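Local coordinates for protein glycosyl hyrolase, family 3 (Deinococcus radiodurans, PDB 3TEV) that probably hydrolyses O-glycosidic bonds, acting as a family 3 glycoside hydrolase built on a TIM-barrel-like domain, at residues Ile126-Thr131 and Ala174-His179; His179-Gly184 and Ile227-Leu232; Ile222-Ile227 and Pro237-Pro242. All blocks are in the same frame, centred on the assembly; numbering follows the deposited sequence.

Interaction 1 of 3, residues Ile126-Thr131 and Ala174-His179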
ATOM      1  N   ILE A 126       5.387   8.307 -12.484  1.00 40.30           N
ATOM      2  CA  ILE A 126       4.874   7.527 -11.364  1.00 39.03           C
ATOM      3  C   ILE A 126       5.986   7.377 -10.332  1.00 38.51           C
ATOM      4  O   ILE A 126       7.134   7.092 -10.697  1.00 38.92           O
ATOM      5  CB  ILE A 126       4.376   6.135 -11.842  1.00 38.97           C
ATOM      6  CG1 ILE A 126       3.015   6.292 -12.546  1.00 39.46           C
ATOM      7  CG2 ILE A 126       4.233   5.168 -10.663  1.00 37.87           C
ATOM      8  CD1 ILE A 126       2.677   5.174 -13.553  1.00 39.62           C
ATOM      9  N   ASN A 127       5.663   7.564  -9.057  1.00 37.24           N
ATOM     10  CA  ASN A 127       6.682   7.483  -8.015  1.00 36.71           C
ATOM     11  C   ASN A 127       6.423   6.415  -6.944  1.00 36.58           C
ATOM     12  O   ASN A 127       7.109   6.368  -5.922  1.00 36.19           O
ATOM     13  CB  ASN A 127       6.940   8.872  -7.390  1.00 36.62           C
ATOM     14  CG  ASN A 127       5.697   9.471  -6.701  1.00 36.27           C
ATOM     15  OD1 ASN A 127       4.577   8.967  -6.829  1.00 36.60           O
ATOM     16  ND2 ASN A 127       5.908  10.546  -5.953  1.00 36.13           N
ATOM     17  N   TRP A 128       5.447   5.545  -7.189  1.00 36.78           N
ATOM     18  CA  TRP A 128       5.086   4.508  -6.238  1.00 37.35           C
ATOM     19  C   TRP A 128       4.549   3.283  -6.980  1.00 37.11           C
ATOM     20  O   TRP A 128       3.634   3.397  -7.786  1.00 37.41           O
ATOM     21  CB  TRP A 128       4.077   5.072  -5.240  1.00 37.59           C
ATOM     22  CG  TRP A 128       3.440   4.121  -4.258  1.00 41.76           C
ATOM     23  CD1 TRP A 128       2.997   2.835  -4.501  1.00 45.16           C
ATOM     24  CD2 TRP A 128       3.063   4.414  -2.899  1.00 43.54           C
ATOM     25  NE1 TRP A 128       2.397   2.310  -3.360  1.00 46.45           N
ATOM     26  CE2 TRP A 128       2.434   3.260  -2.369  1.00 45.10           C
ATOM     27  CE3 TRP A 128       3.192   5.533  -2.084  1.00 44.22           C
ATOM     28  CZ2 TRP A 128       1.966   3.196  -1.044  1.00 43.67           C
ATOM     29  CZ3 TRP A 128       2.713   5.464  -0.770  1.00 44.13           C
ATOM     30  CH2 TRP A 128       2.124   4.305  -0.268  1.00 42.86           C
ATOM     31  N   ASN A 129       5.121   2.117  -6.695  1.00 36.55           N
ATOM     32  CA  ASN A 129       4.660   0.849  -7.256  1.00 36.59           C
ATOM     33  C   ASN A 129       4.357  -0.133  -6.125  1.00 36.98           C
ATOM     34  O   ASN A 129       5.151  -0.272  -5.185  1.00 37.44           O
ATOM     35  CB  ASN A 129       5.723   0.260  -8.193  1.00 35.58           C
ATOM     36  CG  ASN A 129       5.194  -0.896  -9.031  1.00 36.02           C
ATOM     37  OD1 ASN A 129       3.978  -1.095  -9.142  1.00 38.60           O
ATOM     38  ND2 ASN A 129       6.103  -1.661  -9.634  1.00 32.26           N
ATOM     39  N   PHE A 130       3.223  -0.815  -6.205  1.00 37.48           N
ATOM     40  CA  PHE A 130       2.832  -1.773  -5.162  1.00 38.56           C
ATOM     41  C   PHE A 130       3.466  -3.151  -5.386  1.00 39.40           C
ATOM     42  O   PHE A 130       2.778  -4.097  -5.787  1.00 39.79           O
ATOM     43  CB  PHE A 130       1.311  -1.904  -5.098  1.00 38.28           C
ATOM     44  CG  PHE A 130       0.633  -0.787  -4.383  1.00 40.35           C
ATOM     45  CD1 PHE A 130       0.665  -0.713  -2.990  1.00 43.29           C
ATOM     46  CD2 PHE A 130      -0.082   0.174  -5.087  1.00 40.46           C
ATOM     47  CE1 PHE A 130       0.018   0.346  -2.316  1.00 45.49           C
ATOM     48  CE2 PHE A 130      -0.744   1.222  -4.432  1.00 41.61           C
ATOM     49  CZ  PHE A 130      -0.703   1.322  -3.058  1.00 44.03           C
ATOM     50  N   THR A 131       4.785  -3.228  -5.210  1.00 40.61           N
ATOM     51  CA  THR A 131       5.570  -4.476  -5.131  1.00 41.60           C
ATOM     52  C   THR A 131       6.728  -4.167  -4.180  1.00 41.09           C
ATOM     53  O   THR A 131       7.014  -2.994  -3.930  1.00 40.69           O
ATOM     54  CB  THR A 131       6.203  -4.967  -6.491  1.00 42.31           C
ATOM     55  OG1 THR A 131       6.779  -3.856  -7.203  1.00 45.56           O
ATOM     56  CG2 THR A 131       5.209  -5.726  -7.355  1.00 42.88           C
ATOM     57  N   ALA A 174       9.273   4.645  -5.206  1.00 38.58           N
ATOM     58  CA  ALA A 174       8.995   4.006  -3.926  1.00 37.99           C
ATOM     59  C   ALA A 174       8.341   2.663  -4.194  1.00 37.66           C
ATOM     60  O   ALA A 174       7.370   2.599  -4.936  1.00 38.13           O
ATOM     61  CB  ALA A 174       8.073   4.853  -3.076  1.00 37.20           C
ATOM     62  N   PRO A 175       8.886   1.578  -3.623  1.00 37.33           N
ATOM     63  CA  PRO A 175       8.162   0.317  -3.714  1.00 37.46           C
ATOM     64  C   PRO A 175       7.321   0.161  -2.454  1.00 38.23           C
ATOM     65  O   PRO A 175       7.611   0.797  -1.447  1.00 39.43           O
ATOM     66  CB  PRO A 175       9.291  -0.713  -3.756  1.00 36.71           C
ATOM     67  CG  PRO A 175      10.364  -0.101  -2.928  1.00 36.65           C
ATOM     68  CD  PRO A 175      10.241   1.394  -3.062  1.00 36.89           C
ATOM     69  N   CYS A 176       6.295  -0.666  -2.485  1.00 38.88           N
ATOM     70  CA  CYS A 176       5.491  -0.886  -1.283  1.00 39.34           C
ATOM     71  C   CYS A 176       5.313  -2.383  -1.088  1.00 40.22           C
ATOM     72  O   CYS A 176       4.687  -3.033  -1.923  1.00 40.77           O
ATOM     73  CB  CYS A 176       4.137  -0.195  -1.420  1.00 39.17           C
ATOM     74  SG  CYS A 176       3.024  -0.295   0.028  1.00 39.13           S
ATOM     75  N   ALA A 177       5.884  -2.925  -0.015  1.00 40.47           N
ATOM     76  CA  ALA A 177       5.773  -4.343   0.297  1.00 41.10           C
ATOM     77  C   ALA A 177       4.330  -4.690   0.708  1.00 41.94           C
ATOM     78  O   ALA A 177       3.687  -3.928   1.435  1.00 42.33           O
ATOM     79  CB  ALA A 177       6.735  -4.698   1.413  1.00 40.75           C
ATOM     80  N   LYS A 178       3.826  -5.831   0.245  1.00 42.22           N
ATOM     81  CA  LYS A 178       2.479  -6.267   0.611  1.00 42.82           C
ATOM     82  C   LYS A 178       2.425  -7.806   0.746  1.00 43.34           C
ATOM     83  O   LYS A 178       3.330  -8.476   0.247  1.00 43.39           O
ATOM     84  CB  LYS A 178       1.482  -5.766  -0.425  1.00 42.49           C
ATOM     85  CG  LYS A 178       1.838  -6.145  -1.833  1.00 42.41           C
ATOM     86  CD  LYS A 178       0.942  -5.458  -2.860  1.00 42.46           C
ATOM     87  CE  LYS A 178       1.046  -6.205  -4.186  1.00 42.53           C
ATOM     88  NZ  LYS A 178       0.419  -5.463  -5.301  1.00 41.38           N
ATOM     89  N   HIS A 179       1.433  -8.378   1.449  1.00 43.96           N
ATOM     90  CA  HIS A 179       0.429  -7.662   2.274  1.00 44.72           C
ATOM     91  C   HIS A 179       0.645  -7.999   3.739  1.00 44.43           C
ATOM     92  O   HIS A 179       0.344  -9.109   4.181  1.00 45.01           O
ATOM     93  CB  HIS A 179      -0.987  -8.107   1.928  1.00 44.64           C
ATOM     94  CG  HIS A 179      -1.282  -8.104   0.470  1.00 47.11           C
ATOM     95  ND1 HIS A 179      -0.695  -8.994  -0.406  1.00 48.46           N
ATOM     96  CD2 HIS A 179      -2.116  -7.331  -0.271  1.00 49.39           C
ATOM     97  CE1 HIS A 179      -1.152  -8.766  -1.627  1.00 50.94           C
ATOM     98  NE2 HIS A 179      -2.013  -7.760  -1.573  1.00 51.07           N
TER

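Interaction 2 of 3, residues His179-Gly184 and Ile227-Leu232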
ATOM      1  N   HIS A 179       1.433  -8.378   1.449  1.00 43.96           N
ATOM      2  CA  HIS A 179       0.429  -7.662   2.274  1.00 44.72           C
ATOM      3  C   HIS A 179       0.645  -7.999   3.739  1.00 44.43           C
ATOM      4  O   HIS A 179       0.344  -9.109   4.181  1.00 45.01           O
ATOM      5  CB  HIS A 179      -0.987  -8.107   1.928  1.00 44.64           C
ATOM      6  CG  HIS A 179      -1.282  -8.104   0.470  1.00 47.11           C
ATOM      7  ND1 HIS A 179      -0.695  -8.994  -0.406  1.00 48.46           N
ATOM      8  CD2 HIS A 179      -2.116  -7.331  -0.271  1.00 49.39           C
ATOM      9  CE1 HIS A 179      -1.152  -8.766  -1.627  1.00 50.94           C
ATOM     10  NE2 HIS A 179      -2.013  -7.760  -1.573  1.00 51.07           N
ATOM     11  N   PHE A 180       1.141  -7.041   4.493  1.00 43.62           N
ATOM     12  CA  PHE A 180       1.484  -7.272   5.868  1.00 43.72           C
ATOM     13  C   PHE A 180       0.231  -7.583   6.711  1.00 44.40           C
ATOM     14  O   PHE A 180      -0.774  -6.897   6.594  1.00 44.21           O
ATOM     15  CB  PHE A 180       2.202  -6.038   6.389  1.00 43.33           C
ATOM     16  CG  PHE A 180       2.681  -6.173   7.776  1.00 42.48           C
ATOM     17  CD1 PHE A 180       3.894  -6.801   8.042  1.00 42.40           C
ATOM     18  CD2 PHE A 180       1.916  -5.687   8.829  1.00 40.44           C
ATOM     19  CE1 PHE A 180       4.337  -6.932   9.339  1.00 42.76           C
ATOM     20  CE2 PHE A 180       2.345  -5.823  10.122  1.00 41.16           C
ATOM     21  CZ  PHE A 180       3.554  -6.447  10.387  1.00 41.98           C
ATOM     22  N   PRO A 181       0.303  -8.588   7.595  1.00 44.96           N
ATOM     23  CA  PRO A 181       1.461  -9.386   7.967  1.00 45.56           C
ATOM     24  C   PRO A 181       1.713 -10.685   7.178  1.00 46.16           C
ATOM     25  O   PRO A 181       2.501 -11.508   7.643  1.00 46.12           O
ATOM     26  CB  PRO A 181       1.202  -9.717   9.450  1.00 45.53           C
ATOM     27  CG  PRO A 181      -0.067  -9.091   9.818  1.00 45.74           C
ATOM     28  CD  PRO A 181      -0.789  -8.741   8.566  1.00 45.26           C
ATOM     29  N   GLY A 182       1.076 -10.868   6.017  1.00 46.97           N
ATOM     30  CA  GLY A 182       1.368 -12.005   5.129  1.00 48.21           C
ATOM     31  C   GLY A 182       0.116 -12.741   4.703  1.00 49.94           C
ATOM     32  O   GLY A 182      -0.571 -13.338   5.547  1.00 49.99           O
ATOM     33  N   HIS A 183      -0.164 -12.720   3.393  1.00 51.50           N
ATOM     34  CA  HIS A 183      -1.407 -13.258   2.807  1.00 53.47           C
ATOM     35  C   HIS A 183      -1.270 -14.702   2.357  1.00 54.93           C
ATOM     36  O   HIS A 183      -2.233 -15.292   1.834  1.00 55.28           O
ATOM     37  CB  HIS A 183      -1.812 -12.442   1.581  1.00 53.53           C
ATOM     38  CG  HIS A 183      -3.292 -12.234   1.450  1.00 56.54           C
ATOM     39  ND1 HIS A 183      -4.193 -13.278   1.332  1.00 58.21           N
ATOM     40  CD2 HIS A 183      -4.032 -11.093   1.416  1.00 57.86           C
ATOM     41  CE1 HIS A 183      -5.422 -12.793   1.241  1.00 58.93           C
ATOM     42  NE2 HIS A 183      -5.354 -11.471   1.290  1.00 59.61           N
ATOM     43  N   GLY A 184      -0.081 -15.268   2.540  1.00 55.96           N
ATOM     44  CA  GLY A 184       0.243 -16.554   1.945  1.00 58.30           C
ATOM     45  C   GLY A 184      -0.652 -17.747   2.255  1.00 59.80           C
ATOM     46  O   GLY A 184      -0.868 -18.599   1.391  1.00 59.78           O
ATOM     47  N   ILE A 227      -6.682  -9.138   7.167  1.00 41.22           N
ATOM     48  CA  ILE A 227      -6.656 -10.516   7.642  1.00 41.18           C
ATOM     49  C   ILE A 227      -6.579 -10.536   9.159  1.00 40.37           C
ATOM     50  O   ILE A 227      -5.887  -9.719   9.754  1.00 39.68           O
ATOM     51  CB  ILE A 227      -5.437 -11.268   7.048  1.00 41.71           C
ATOM     52  CG1 ILE A 227      -5.503 -11.262   5.516  1.00 43.65           C
ATOM     53  CG2 ILE A 227      -5.326 -12.713   7.601  1.00 40.71           C
ATOM     54  CD1 ILE A 227      -4.146 -11.552   4.863  1.00 47.62           C
ATOM     55  N   VAL A 228      -7.298 -11.465   9.774  1.00 40.22           N
ATOM     56  CA  VAL A 228      -7.293 -11.610  11.222  1.00 40.59           C
ATOM     57  C   VAL A 228      -6.237 -12.659  11.588  1.00 41.36           C
ATOM     58  O   VAL A 228      -6.310 -13.805  11.118  1.00 41.48           O
ATOM     59  CB  VAL A 228      -8.715 -12.013  11.782  1.00 40.61           C
ATOM     60  CG1 VAL A 228      -8.705 -12.088  13.297  1.00 40.34           C
ATOM     61  CG2 VAL A 228      -9.794 -11.024  11.328  1.00 39.62           C
ATOM     62  N   TYR A 229      -5.246 -12.263  12.392  1.00 41.99           N
ATOM     63  CA  TYR A 229      -4.236 -13.205  12.928  1.00 43.10           C
ATOM     64  C   TYR A 229      -4.531 -13.486  14.397  1.00 44.58           C
ATOM     65  O   TYR A 229      -4.289 -12.618  15.244  1.00 45.07           O
ATOM     66  CB  TYR A 229      -2.821 -12.644  12.766  1.00 42.33           C
ATOM     67  CG  TYR A 229      -2.474 -12.417  11.321  1.00 43.08           C
ATOM     68  CD1 TYR A 229      -1.604 -13.270  10.629  1.00 42.94           C
ATOM     69  CD2 TYR A 229      -3.064 -11.368  10.626  1.00 44.25           C
ATOM     70  CE1 TYR A 229      -1.330 -13.065   9.265  1.00 44.07           C
ATOM     71  CE2 TYR A 229      -2.791 -11.147   9.302  1.00 45.10           C
ATOM     72  CZ  TYR A 229      -1.940 -11.989   8.620  1.00 45.08           C
ATOM     73  OH  TYR A 229      -1.717 -11.692   7.285  1.00 47.20           O
ATOM     74  N   ASP A 230      -5.066 -14.678  14.685  1.00 45.89           N
ATOM     75  CA  ASP A 230      -5.383 -15.115  16.050  1.00 47.96           C
ATOM     76  C   ASP A 230      -4.261 -14.856  17.063  1.00 48.30           C
ATOM     77  O   ASP A 230      -4.518 -14.520  18.221  1.00 49.00           O
ATOM     78  CB  ASP A 230      -5.698 -16.620  16.093  1.00 48.71           C
ATOM     79  CG  ASP A 230      -6.960 -16.998  15.334  1.00 50.82           C
ATOM     80  OD1 ASP A 230      -7.701 -16.117  14.863  1.00 52.44           O
ATOM     81  OD2 ASP A 230      -7.217 -18.210  15.207  1.00 55.01           O
ATOM     82  N   ALA A 231      -3.018 -15.036  16.633  1.00 48.05           N
ATOM     83  CA  ALA A 231      -1.890 -14.974  17.555  1.00 47.77           C
ATOM     84  C   ALA A 231      -1.482 -13.532  17.852  1.00 47.08           C
ATOM     85  O   ALA A 231      -0.727 -13.307  18.776  1.00 47.39           O
ATOM     86  CB  ALA A 231      -0.704 -15.780  17.020  1.00 47.17           C
ATOM     87  N   LEU A 232      -2.012 -12.574  17.091  1.00 46.29           N
ATOM     88  CA  LEU A 232      -1.653 -11.154  17.207  1.00 45.42           C
ATOM     89  C   LEU A 232      -2.798 -10.299  17.732  1.00 46.47           C
ATOM     90  O   LEU A 232      -2.602  -9.435  18.593  1.00 47.45           O
ATOM     91  CB  LEU A 232      -1.223 -10.607  15.847  1.00 44.09           C
ATOM     92  CG  LEU A 232      -0.040 -11.275  15.145  1.00 42.73           C
ATOM     93  CD1 LEU A 232       0.293 -10.576  13.839  1.00 40.30           C
ATOM     94  CD2 LEU A 232       1.183 -11.309  16.061  1.00 41.63           C
TER

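Interaction 3 of 3, residues Ile222-Ile227 and Pro237-Pro242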
ATOM      1  N   ILE A 222       4.665   0.033   3.479  1.00 35.24           N
ATOM      2  CA  ILE A 222       4.091  -1.278   3.675  1.00 35.32           C
ATOM      3  C   ILE A 222       2.574  -1.194   3.538  1.00 35.44           C
ATOM      4  O   ILE A 222       1.967  -0.305   4.109  1.00 34.86           O
ATOM      5  CB  ILE A 222       4.406  -1.795   5.075  1.00 35.41           C
ATOM      6  CG1 ILE A 222       5.918  -2.057   5.216  1.00 36.19           C
ATOM      7  CG2 ILE A 222       3.612  -3.082   5.346  1.00 36.31           C
ATOM      8  CD1 ILE A 222       6.325  -2.655   6.561  1.00 34.90           C
HETATM    9  N   MSE A 223       1.982  -2.120   2.787  1.00 35.83           N
HETATM   10  CA  MSE A 223       0.544  -2.205   2.649  1.00 36.76           C
HETATM   11  C   MSE A 223       0.022  -3.335   3.516  1.00 37.45           C
HETATM   12  O   MSE A 223       0.550  -4.466   3.464  1.00 37.10           O
HETATM   13  CB  MSE A 223       0.142  -2.451   1.215  1.00 37.05           C
HETATM   14  CG  MSE A 223      -1.372  -2.356   0.990  1.00 40.14           C
HETATM   15 SE   MSE A 223      -1.835  -3.279  -0.622  0.75 45.33          SE
HETATM   16  CE  MSE A 223      -3.051  -2.064  -1.409  1.00 48.16           C
ATOM     17  N   THR A 224      -1.006  -3.034   4.311  1.00 37.26           N
ATOM     18  CA  THR A 224      -1.551  -4.010   5.242  1.00 39.17           C
ATOM     19  C   THR A 224      -2.674  -4.831   4.641  1.00 40.10           C
ATOM     20  O   THR A 224      -3.391  -4.383   3.759  1.00 41.96           O
ATOM     21  CB  THR A 224      -2.211  -3.331   6.413  1.00 39.41           C
ATOM     22  OG1 THR A 224      -3.416  -2.711   5.925  1.00 41.51           O
ATOM     23  CG2 THR A 224      -1.310  -2.301   6.989  1.00 39.08           C
ATOM     24  N   ALA A 225      -2.883  -5.984   5.230  1.00 40.86           N
ATOM     25  CA  ALA A 225      -3.849  -6.976   4.810  1.00 41.38           C
ATOM     26  C   ALA A 225      -5.111  -6.965   5.689  1.00 40.82           C
ATOM     27  O   ALA A 225      -5.002  -6.908   6.906  1.00 39.97           O
ATOM     28  CB  ALA A 225      -3.154  -8.333   4.965  1.00 41.64           C
ATOM     29  N   HIS A 226      -6.290  -7.083   5.081  1.00 41.40           N
ATOM     30  CA  HIS A 226      -7.535  -7.269   5.830  1.00 41.72           C
ATOM     31  C   HIS A 226      -7.631  -8.714   6.346  1.00 41.39           C
ATOM     32  O   HIS A 226      -8.549  -9.434   5.999  1.00 41.02           O
ATOM     33  CB  HIS A 226      -8.767  -6.983   4.956  1.00 42.32           C
ATOM     34  CG  HIS A 226      -8.777  -5.638   4.305  1.00 45.26           C
ATOM     35  ND1 HIS A 226      -8.399  -4.478   4.961  1.00 46.97           N
ATOM     36  CD2 HIS A 226      -9.163  -5.259   3.061  1.00 45.74           C
ATOM     37  CE1 HIS A 226      -8.526  -3.454   4.136  1.00 47.38           C
ATOM     38  NE2 HIS A 226      -8.991  -3.899   2.980  1.00 47.00           N
ATOM     39  N   ILE A 227      -6.682  -9.138   7.167  1.00 41.22           N
ATOM     40  CA  ILE A 227      -6.656 -10.516   7.642  1.00 41.18           C
ATOM     41  C   ILE A 227      -6.579 -10.536   9.159  1.00 40.37           C
ATOM     42  O   ILE A 227      -5.887  -9.719   9.754  1.00 39.68           O
ATOM     43  CB  ILE A 227      -5.437 -11.268   7.048  1.00 41.71           C
ATOM     44  CG1 ILE A 227      -5.503 -11.262   5.516  1.00 43.65           C
ATOM     45  CG2 ILE A 227      -5.326 -12.713   7.601  1.00 40.71           C
ATOM     46  CD1 ILE A 227      -4.146 -11.552   4.863  1.00 47.62           C
ATOM     47  N   PRO A 237      -9.146  -7.271  11.906  1.00 40.17           N
ATOM     48  CA  PRO A 237      -8.188  -7.457  10.800  1.00 38.31           C
ATOM     49  C   PRO A 237      -6.972  -6.547  11.006  1.00 37.09           C
ATOM     50  O   PRO A 237      -7.090  -5.483  11.648  1.00 36.55           O
ATOM     51  CB  PRO A 237      -8.968  -7.012   9.565  1.00 38.00           C
ATOM     52  CG  PRO A 237     -10.085  -6.152  10.091  1.00 38.68           C
ATOM     53  CD  PRO A 237     -10.407  -6.643  11.476  1.00 39.45           C
ATOM     54  N   ALA A 238      -5.825  -6.943  10.462  1.00 35.97           N
ATOM     55  CA  ALA A 238      -4.582  -6.176  10.629  1.00 35.07           C
ATOM     56  C   ALA A 238      -4.731  -4.674  10.325  1.00 34.92           C
ATOM     57  O   ALA A 238      -4.215  -3.817  11.070  1.00 34.07           O
ATOM     58  CB  ALA A 238      -3.486  -6.773   9.808  1.00 34.78           C
ATOM     59  N   THR A 239      -5.471  -4.363   9.258  1.00 35.16           N
ATOM     60  CA  THR A 239      -5.659  -2.988   8.810  1.00 35.99           C
ATOM     61  C   THR A 239      -6.388  -2.146   9.857  1.00 35.65           C
ATOM     62  O   THR A 239      -6.323  -0.912   9.818  1.00 35.45           O
ATOM     63  CB  THR A 239      -6.493  -2.948   7.514  1.00 36.65           C
ATOM     64  OG1 THR A 239      -7.680  -3.705   7.736  1.00 41.87           O
ATOM     65  CG2 THR A 239      -5.772  -3.638   6.386  1.00 35.33           C
ATOM     66  N   LEU A 240      -7.090  -2.797  10.785  1.00 35.42           N
ATOM     67  CA  LEU A 240      -7.848  -2.061  11.814  1.00 35.35           C
ATOM     68  C   LEU A 240      -7.356  -2.375  13.222  1.00 35.44           C
ATOM     69  O   LEU A 240      -8.063  -2.125  14.204  1.00 36.35           O
ATOM     70  CB  LEU A 240      -9.347  -2.384  11.709  1.00 35.16           C
ATOM     71  CG  LEU A 240     -10.031  -2.159  10.349  1.00 34.90           C
ATOM     72  CD1 LEU A 240     -11.460  -2.727  10.352  1.00 34.67           C
ATOM     73  CD2 LEU A 240     -10.016  -0.671   9.894  1.00 33.20           C
ATOM     74  N   SER A 241      -6.163  -2.945  13.316  1.00 34.91           N
ATOM     75  CA  SER A 241      -5.634  -3.446  14.569  1.00 35.30           C
ATOM     76  C   SER A 241      -4.554  -2.540  15.161  1.00 35.17           C
ATOM     77  O   SER A 241      -3.446  -2.509  14.664  1.00 35.43           O
ATOM     78  CB  SER A 241      -5.048  -4.842  14.352  1.00 35.34           C
ATOM     79  OG  SER A 241      -4.339  -5.270  15.509  1.00 36.84           O
ATOM     80  N   PRO A 242      -4.871  -1.803  16.228  1.00 35.86           N
ATOM     81  CA  PRO A 242      -3.762  -1.079  16.878  1.00 36.41           C
ATOM     82  C   PRO A 242      -2.644  -2.002  17.388  1.00 37.35           C
ATOM     83  O   PRO A 242      -1.475  -1.598  17.363  1.00 37.48           O
ATOM     84  CB  PRO A 242      -4.434  -0.341  18.051  1.00 35.77           C
ATOM     85  CG  PRO A 242      -5.746  -1.042  18.250  1.00 35.89           C
ATOM     86  CD  PRO A 242      -6.166  -1.590  16.907  1.00 35.41           C
TER

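Interaction 1 of 3, residues Ile126-Thr131 and Ala174-His179
Trp128 pairs with Ala174 and Asn129 with Pro175 as parallel beta bridges, joining neighbouring strands 128-129 and 174-180 in the parallel sheet of the TIM-barrel-like family 3 domain. The pairing starts with Ala174 N donating to Asn127 O at 2.9 Å, from above the carbonyl plane. Ala174 O then takes Asn129 N nearly head-on, with a C=O...N angle of 173°, and Trp128 CA adds a CA-H...O contact to the same oxygen. Beyond this the regular bonding gives way, though Phe130 still lies alongside Cys176: Cys176 N is shared by Asn129 O and Thr131 O, and both bonds are weak. An inverse gamma turn centred on Phe130 accompanies the change. Asn127 is satisfied elsewhere, its OD1 accepting from Ile77 N and its ND2 donating to Ala75 O and Phe331 O. Cys176 places CB 3.6 Å from Trp128 NE1, and its sulfur lies obliquely beside both the Trp128 and Phe130 rings. Lys178 leaves its backbone with CG between N and carbonyl carbon (chi1 54°) and runs extended from there, carrying NZ back to Phe130; Asp80 offers NZ a long, weak ion pair. A methionine in place of Lys178 would probably leave Phe130 O without this donor and Asp80 without its distant partner. Lys178 NZ stands 2.8 Å from Phe130 O, tilted 28° from the carbonyl plane.

Interaction 2 of 3, residues His179-Gly184 and Ile227-Leu232
The Tyr229 ring receives Pro181 over one face and Gly182 O in plane at its edge, while the His183 ring carries Ile227 CD1 on one face. Pro181 and Tyr229 meet tip to tip: Pro181 CG is 3.8 Å from the Tyr229 ring centroid and 24° off the ring normal, a CH-pi contact displaced toward the rim. Pro181 CD comes to 3.2 Å from Tyr229 CE2. The second CH-pi contact is more nearly perpendicular, with Ile227 CD1 3.6 Å from the His183 centroid and 16° off the normal. Ile227 reaches there with CG1 anti to its carbonyl carbon. Leu232 CD1 adds a looser apolar touch to Pro181 CG at 4.3 Å.

Tyr229 OH donates to Gly182 O at 2.7 Å, approaching from 58° out of the carbonyl plane. Pro181 follows a cis peptide bond and Gly182 has a positive phi; both probably help to set the course of the chain that presents this carbonyl to the phenol.

The contact joins the loop after strand 174-180 to strand 228-229, which pairs with strand 196-197 outside the main sheet. Segment 179-184 belongs to a Lys-His-Phe-Pro-Gly-His-Gly sequence that forms an active-site loop in family 3 beta-N-acetylglucosaminidases, so the contact probably packs against such a loop. Its chemistry implies a mainly apolar junction: ring faces supply the packing and the phenol satisfies a carbonyl, fixing Tyr229 at face and hydroxyl.

Interaction 3 of 3, residues Ile222-Ile227 and Pro237-Pro242
Hydrogen bonding between His226 and Thr239 supplies the side-chain part of this contact. His226 ND1 and Thr239 OG1 are 3.0 Å apart with a fairly straight angle of 161°, and either could be the donor. The hydroxyl lies in the imidazole plane at the ring edge. Thr239 OG1 sits between its own backbone N and carbonyl carbon (chi1 52°), which turns it toward the ring. At the other end of the imidazole, NE2 bonds to Ser263 O, so both ring nitrogens are held and rotation about the CB-CG bond is restrained.

Backbone bonds join the same stretches. Ala238 N donates to Ile227 O at 2.9 Å, while Thr239 N reaches Ala225 O only weakly, at 3.5 Å. Pro237 CA adds a CA-H...O contact of 3.4 Å to Ile227 O, which thus has two neighbours from one short stretch.

Van der Waals contacts are few: Pro237 CB rests 3.9 Å from His226 C, and Ala238 CB lies 3.3 Å from Ala225 O.

An inverse gamma turn is centred on His226, 238-239 form a short 3-10 segment, and Ser241 N-caps helix 242-252. This is a strand-to-helix connection of a TIM-barrel-like fold, its loop folded back against the C-terminal end of strand 221-224.

All three interactions draw on strands of the parallel sheet, in which strand 174-180 lies between strands 128-129 and 221-224. Interaction 1 joins it to the former; its Ala177 O is 2.8 Å from Met223 N of interaction 3, a probable hydrogen bond to the latter. Interactions 1 and 2 share His179 although their centres are about 19 Å apart. Interactions 2 and 3 share Ile227, with centres about 8 Å apart, and Phe180 O lies 2.7 Å from Ala225 N, while Pro181 CD packs on Ala238 CB at 3.6 Å. Interactions 2 and 3 lie at and beyond the C-terminal ends of strands 174-180 and 221-224, the end where TIM-barrel enzymes place their active sites, and probably so here.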